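PDB 4F4E: aromatic-amino-acid aminotransferase from Burkholderia pseudomallei, which probably transfers amino groups between aromatic amino acids such as tyrosine and 2-oxoglutarate, using a pyridoxal 5'-phosphate cofactor, and works as a homodimer. Local coordinates for residues P67-A71 with E333-M337; A75-R79 with T311-I316. One frame throughout, in Å; residues are numbered along the deposited sequence.

Contact 1: P67-A71 with E333-M337; sequences PLLRA and ELGEM
Glu333 reaches from helix 324-354 to the start of helix 70-81 and is gripped there at both carboxylate oxygens. Its CG stands anti to the backbone N (chi1 -169°) and the chain runs on extended, which carries the carboxylate across to Leu69 and Arg70. Working outward, CB lies 3.6 Å from Arg70 NH2, and CG passes between that nitrogen and Leu69 CD2. The carboxylate lies flat against the guanidinium, planes 3° apart, OE2 over its centre and CD 3.7 Å from Arg70 CZ. No guanidinium N-H points at OE2, so this long salt bridge is one of charge alone. OE2 instead takes the N-H of Arg70 N on its syn lone pair, 2.8 Å away and nearly straight at 168°. Leu69 is the N-cap residue here, so the carboxylate holds the first turn of the helix, and a water on OE2 extends the hold to Ala71 N. Glu333 OE1 touches Leu69 CD2 at 3.5 Å. It also receives a second water, which donates to Leu68 O. Arg70 bends at chi3 to lay its guanidinium there, and Glu336 OE1 sits 2.9 Å from Arg70 NH2, hydrogen-bonded in the guanidinium plane. The same Leu69 CD2 also meets Met337 SD at 3.8 Å.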
ATOM      1  N   PRO A  67       7.922   9.399  19.478  1.00 14.15           N
ATOM      2  CA  PRO A  67       7.774  10.821  19.365  1.00 13.88           C
ATOM      3  C   PRO A  67       7.072  11.285  18.098  1.00 13.07           C
ATOM      4  O   PRO A  67       7.222  10.688  17.021  1.00 12.20           O
ATOM      5  CB  PRO A  67       9.216  11.316  19.341  1.00 14.81           C
ATOM      6  CG  PRO A  67       9.910  10.244  18.545  1.00 15.23           C
ATOM      7  CD  PRO A  67       9.274   8.967  19.078  1.00 14.90           C
ATOM      8  N   LEU A  68       6.334  12.373  18.218  1.00 12.47           N
ATOM      9  CA  LEU A  68       5.850  13.076  17.026  1.00 12.36           C
ATOM     10  C   LEU A  68       6.791  14.224  16.773  1.00 12.64           C
ATOM     11  O   LEU A  68       6.857  15.181  17.595  1.00 12.84           O
ATOM     12  CB  LEU A  68       4.424  13.617  17.233  1.00 12.24           C
ATOM     13  CG  LEU A  68       3.762  14.388  16.084  1.00 12.09           C
ATOM     14  CD1 LEU A  68       3.655  13.529  14.844  1.00 12.09           C
ATOM     15  CD2 LEU A  68       2.381  14.969  16.478  1.00 12.11           C
ATOM     16  N   LEU A  69       7.494  14.190  15.631  1.00 11.95           N
ATOM     17  CA  LEU A  69       8.486  15.229  15.375  1.00 12.60           C
ATOM     18  C   LEU A  69       7.860  16.608  15.232  1.00 12.53           C
ATOM     19  O   LEU A  69       6.771  16.722  14.677  1.00 12.11           O
ATOM     20  CB  LEU A  69       9.315  14.956  14.119  1.00 13.22           C
ATOM     21  CG  LEU A  69      10.077  13.642  14.038  1.00 13.80           C
ATOM     22  CD1 LEU A  69      11.066  13.838  12.888  1.00 14.72           C
ATOM     23  CD2 LEU A  69      10.827  13.175  15.300  1.00 14.72           C
ATOM     24  N   ARG A  70       8.572  17.649  15.660  1.00 13.21           N
ATOM     25  CA  ARG A  70       8.061  18.998  15.623  1.00 14.03           C
ATOM     26  C   ARG A  70       7.735  19.437  14.189  1.00 13.81           C
ATOM     27  O   ARG A  70       6.700  20.039  13.929  1.00 13.27           O
ATOM     28  CB  ARG A  70       9.036  19.982  16.290  1.00 15.36           C
ATOM     29  CG  ARG A  70       9.292  19.646  17.752  1.00 16.44           C
ATOM     30  CD  ARG A  70      10.318  20.586  18.372  1.00 18.10           C
ATOM     31  NE  ARG A  70      11.730  20.249  18.106  1.00 17.52           N
ATOM     32  CZ  ARG A  70      12.462  19.357  18.757  1.00 18.73           C
ATOM     33  NH1 ARG A  70      11.955  18.671  19.761  1.00 19.53           N
ATOM     34  NH2 ARG A  70      13.767  19.192  18.448  1.00 20.35           N
ATOM     35  N   ALA A  71       8.621  19.104  13.247  1.00 13.21           N
ATOM     36  CA  ALA A  71       8.425  19.485  11.866  1.00 12.79           C
ATOM     37  C   ALA A  71       7.190  18.805  11.269  1.00 12.15           C
ATOM     38  O   ALA A  71       6.483  19.391  10.489  1.00 12.77           O
ATOM     39  CB  ALA A  71       9.671  19.172  11.044  1.00 12.74           C
ATOM     40  N   GLU A 333      16.133  17.858  14.879  1.00 12.90           N
ATOM     41  CA  GLU A 333      15.531  16.825  15.687  1.00 12.52           C
ATOM     42  C   GLU A 333      16.075  15.413  15.373  1.00 11.44           C
ATOM     43  O   GLU A 333      16.314  14.631  16.287  1.00 11.34           O
ATOM     44  CB  GLU A 333      13.987  16.875  15.641  1.00 12.44           C
ATOM     45  CG  GLU A 333      13.384  15.972  16.699  1.00 13.15           C
ATOM     46  CD  GLU A 333      11.907  16.201  16.989  1.00 14.29           C
ATOM     47  OE1 GLU A 333      11.412  15.470  17.889  1.00 16.07           O
ATOM     48  OE2 GLU A 333      11.242  17.039  16.341  1.00 14.61           O
ATOM     49  N   LEU A 334      16.286  15.111  14.096  1.00 11.01           N
ATOM     50  CA  LEU A 334      16.822  13.836  13.721  1.00 10.73           C
ATOM     51  C   LEU A 334      18.254  13.718  14.276  1.00 10.95           C
ATOM     52  O   LEU A 334      18.700  12.650  14.732  1.00 10.59           O
ATOM     53  CB  LEU A 334      16.818  13.741  12.207  1.00 10.82           C
ATOM     54  CG  LEU A 334      17.367  12.430  11.645  1.00 10.43           C
ATOM     55  CD1 LEU A 334      16.720  11.189  12.271  1.00 10.16           C
ATOM     56  CD2 LEU A 334      17.182  12.506  10.153  1.00 10.72           C
ATOM     57  N   GLY A 335      18.958  14.843  14.301  1.00 11.50           N
ATOM     58  CA  GLY A 335      20.295  14.874  14.899  1.00 11.88           C
ATOM     59  C   GLY A 335      20.292  14.612  16.395  1.00 12.46           C
ATOM     60  O   GLY A 335      21.190  13.945  16.922  1.00 11.97           O
ATOM     61  N   GLU A 336      19.268  15.128  17.081  1.00 13.20           N
ATOM     62  CA  GLU A 336      19.100  14.876  18.529  1.00 14.14           C
ATOM     63  C   GLU A 336      18.821  13.372  18.770  1.00 13.44           C
ATOM     64  O   GLU A 336      19.346  12.788  19.713  1.00 12.96           O
ATOM     65  CB  GLU A 336      17.982  15.748  19.098  1.00 15.18           C
ATOM     66  CG  GLU A 336      18.348  17.219  19.073  1.00 17.03           C
ATOM     67  CD  GLU A 336      17.172  18.119  19.353  1.00 18.88           C
ATOM     68  OE1 GLU A 336      16.017  17.629  19.341  1.00 20.59           O
ATOM     69  OE2 GLU A 336      17.383  19.328  19.523  1.00 21.27           O
ATOM     70  N   MET A 337      18.057  12.760  17.889  1.00 13.19           N
ATOM     71  CA  MET A 337      17.797  11.333  17.984  1.00 13.30           C
ATOM     72  C   MET A 337      19.069  10.496  17.722  1.00 13.40           C
ATOM     73  O   MET A 337      19.390   9.582  18.513  1.00 13.61           O
ATOM     74  CB  MET A 337      16.646  10.934  17.056  1.00 14.16           C
ATOM     75  CG  MET A 337      15.345  11.627  17.397  1.00 14.97           C
ATOM     76  SD  MET A 337      14.159  11.529  16.056  1.00 18.67           S
ATOM     77  CE  MET A 337      13.819   9.830  15.996  1.00 14.93           C
TER
HETATM   78  O   HOH W   1       8.997  16.079  19.021  1.00 18.53           O
HETATM   79  O   HOH W   2      11.291  18.261  13.907  1.00 12.67           O

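Contact 2: A75-R79 with T311-I316; sequences AEKAR and THGGAI
This is a buried helix-helix crossing at the dimer interface, where helix 70-81 lies against the start of helix 312-322. The short segments pass 10.7 Å apart, with their directions 106° from each other. Ile316 fills the middle: its CD1 sits 3.6 Å from Glu76 CG and also touches Ala75 CB and Arg79 CD. Glu76 and Arg79 reach past it along separate paths. Arg79 is extended from CG to NE, with CG anti to the backbone N, and lays its guanidinium over the methyl of Ala315, CZ to CB 3.5 Å, the methyl centred under one face. Thr311 CG2 adds a looser contact to NH2, while its OG1 bonds to Gly275 O of the second subunit. The polar link is His312 NE2 to Glu76 OE2, 2.6 Å and straight at 179°. OE2 lies in the plane of the imidazole and accepts on its anti lone pair, although carboxylate and ring are turned 48° apart. The bond helps to set the ring's rotation, and so probably its stack on His312 of the second subunit. Glu76 OE1 pairs with Arg86 of that subunit, so one carboxylate joins the ring to the partner chain; any bias towards a protonated imidazole is probably offset by the arginine and the neighbouring ring.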
ATOM      1  N   ALA A  75       3.952  20.820  10.068  1.00 13.23           N
ATOM      2  CA  ALA A  75       3.464  20.650   8.706  1.00 12.93           C
ATOM      3  C   ALA A  75       2.019  20.220   8.667  1.00 12.75           C
ATOM      4  O   ALA A  75       1.252  20.674   7.789  1.00 12.67           O
ATOM      5  CB  ALA A  75       4.309  19.637   7.924  1.00 11.97           C
ATOM      6  N   GLU A  76       1.650  19.297   9.556  1.00 12.80           N
ATOM      7  CA  GLU A  76       0.271  18.757   9.546  1.00 13.76           C
ATOM      8  C   GLU A  76      -0.706  19.858   9.922  1.00 15.14           C
ATOM      9  O   GLU A  76      -1.800  19.923   9.369  1.00 15.32           O
ATOM     10  CB  GLU A  76       0.074  17.582  10.490  1.00 13.67           C
ATOM     11  CG  GLU A  76       0.817  16.334  10.083  1.00 13.59           C
ATOM     12  CD  GLU A  76       0.461  15.152  10.963  1.00 13.99           C
ATOM     13  OE1 GLU A  76       0.739  15.177  12.176  1.00 13.77           O
ATOM     14  OE2 GLU A  76      -0.147  14.188  10.446  1.00 14.54           O
ATOM     15  N   LYS A  77      -0.313  20.713  10.854  1.00 16.65           N
ATOM     16  CA  LYS A  77      -1.209  21.782  11.309  1.00 18.74           C
ATOM     17  C   LYS A  77      -1.479  22.749  10.160  1.00 20.15           C
ATOM     18  O   LYS A  77      -2.640  23.110   9.897  1.00 22.36           O
ATOM     19  CB  LYS A  77      -0.644  22.480  12.586  1.00 18.74           C
ATOM     20  N   ALA A  78      -0.431  23.184   9.464  1.00 21.79           N
ATOM     21  CA  ALA A  78      -0.588  23.997   8.271  1.00 22.88           C
ATOM     22  C   ALA A  78      -1.405  23.338   7.159  1.00 23.11           C
ATOM     23  O   ALA A  78      -2.214  24.001   6.502  1.00 23.48           O
ATOM     24  CB  ALA A  78       0.775  24.427   7.742  1.00 22.29           C
ATOM     25  N   ARG A  79      -1.234  22.042   6.940  1.00 21.81           N
ATOM     26  CA  ARG A  79      -1.914  21.414   5.823  1.00 22.21           C
ATOM     27  C   ARG A  79      -3.408  21.183   6.056  1.00 23.02           C
ATOM     28  O   ARG A  79      -4.220  21.277   5.115  1.00 21.79           O
ATOM     29  CB  ARG A  79      -1.265  20.094   5.505  1.00 23.31           C
ATOM     30  CG  ARG A  79      -1.775  19.496   4.227  1.00 23.96           C
ATOM     31  CD  ARG A  79      -0.971  18.271   3.886  1.00 25.15           C
ATOM     32  NE  ARG A  79      -1.635  17.622   2.786  1.00 26.61           N
ATOM     33  CZ  ARG A  79      -1.453  17.917   1.516  1.00 26.98           C
ATOM     34  NH1 ARG A  79      -0.551  18.826   1.164  1.00 26.18           N
ATOM     35  NH2 ARG A  79      -2.162  17.241   0.595  1.00 28.55           N
ATOM     36  N   THR A 311      -1.731   9.684   0.386  1.00  7.85           N
ATOM     37  CA  THR A 311      -1.322  11.067   0.245  1.00  7.88           C
ATOM     38  C   THR A 311      -0.670  11.627   1.502  1.00  7.71           C
ATOM     39  O   THR A 311       0.382  12.280   1.414  1.00  7.74           O
ATOM     40  CB  THR A 311      -2.513  11.975  -0.142  1.00  8.15           C
ATOM     41  OG1 THR A 311      -3.010  11.573  -1.419  1.00  8.23           O
ATOM     42  CG2 THR A 311      -2.059  13.479  -0.334  1.00  8.49           C
ATOM     43  N   HIS A 312      -1.279  11.388   2.663  1.00  7.60           N
ATOM     44  CA  HIS A 312      -0.938  12.157   3.824  1.00  7.69           C
ATOM     45  C   HIS A 312       0.562  12.185   4.157  1.00  7.57           C
ATOM     46  O   HIS A 312       1.167  13.276   4.272  1.00  7.62           O
ATOM     47  CB  HIS A 312      -1.726  11.684   5.027  1.00  7.81           C
ATOM     48  CG  HIS A 312      -1.593  12.627   6.198  1.00  7.86           C
ATOM     49  ND1 HIS A 312      -2.113  13.862   6.165  1.00  8.21           N
ATOM     50  CD2 HIS A 312      -0.913  12.500   7.405  1.00  7.87           C
ATOM     51  CE1 HIS A 312      -1.824  14.505   7.345  1.00  8.84           C
ATOM     52  NE2 HIS A 312      -1.079  13.678   8.099  1.00  8.25           N
ATOM     53  N   GLY A 313       1.140  11.007   4.374  1.00  7.49           N
ATOM     54  CA  GLY A 313       2.540  10.913   4.759  1.00  7.21           C
ATOM     55  C   GLY A 313       3.495  11.559   3.761  1.00  7.18           C
ATOM     56  O   GLY A 313       4.382  12.366   4.121  1.00  7.26           O
ATOM     57  N   GLY A 314       3.385  11.151   2.514  1.00  7.22           N
ATOM     58  CA  GLY A 314       4.202  11.757   1.463  1.00  7.34           C
ATOM     59  C   GLY A 314       4.070  13.256   1.328  1.00  7.68           C
ATOM     60  O   GLY A 314       5.055  13.942   1.122  1.00  7.57           O
ATOM     61  N   ALA A 315       2.850  13.763   1.463  1.00  8.17           N
ATOM     62  CA  ALA A 315       2.616  15.191   1.372  1.00  8.32           C
ATOM     63  C   ALA A 315       3.324  15.952   2.499  1.00  8.82           C
ATOM     64  O   ALA A 315       3.863  17.025   2.286  1.00  8.47           O
ATOM     65  CB  ALA A 315       1.142  15.505   1.362  1.00  8.34           C
ATOM     66  N   ILE A 316       3.271  15.379   3.699  1.00  8.76           N
ATOM     67  CA  ILE A 316       3.965  15.929   4.848  1.00  8.98           C
ATOM     68  C   ILE A 316       5.494  15.904   4.687  1.00  8.75           C
ATOM     69  O   ILE A 316       6.154  16.916   4.920  1.00  8.65           O
ATOM     70  CB  ILE A 316       3.502  15.235   6.129  1.00  9.17           C
ATOM     71  CG1 ILE A 316       2.017  15.549   6.373  1.00  9.55           C
ATOM     72  CG2 ILE A 316       4.334  15.615   7.325  1.00  9.40           C
ATOM     73  CD1 ILE A 316       1.581  16.996   6.614  1.00 10.06           C
TER

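How the contacts relate
Both contacts draw on helix 70-81: contact 1 holds its first turn against helix 324-354, and contact 2 packs its later turns on helix 312-322, the helix just before 324-354 in the chain. In sequence, contact 2 is nested inside the loop that contact 1 closes. Their centres are about 16 Å apart, and they touch where Leu68 CD1 comes 4.3 Å from Glu76 OE1. Each also meets the second subunit, contact 1 through Leu68 on Gly83 and contact 2 more extensively. Lys269 carries the covalently bound pyridoxal phosphate, and Pro67 O of contact 1 accepts a hydrogen bond from Ser272 OG, three residues on from Lys269.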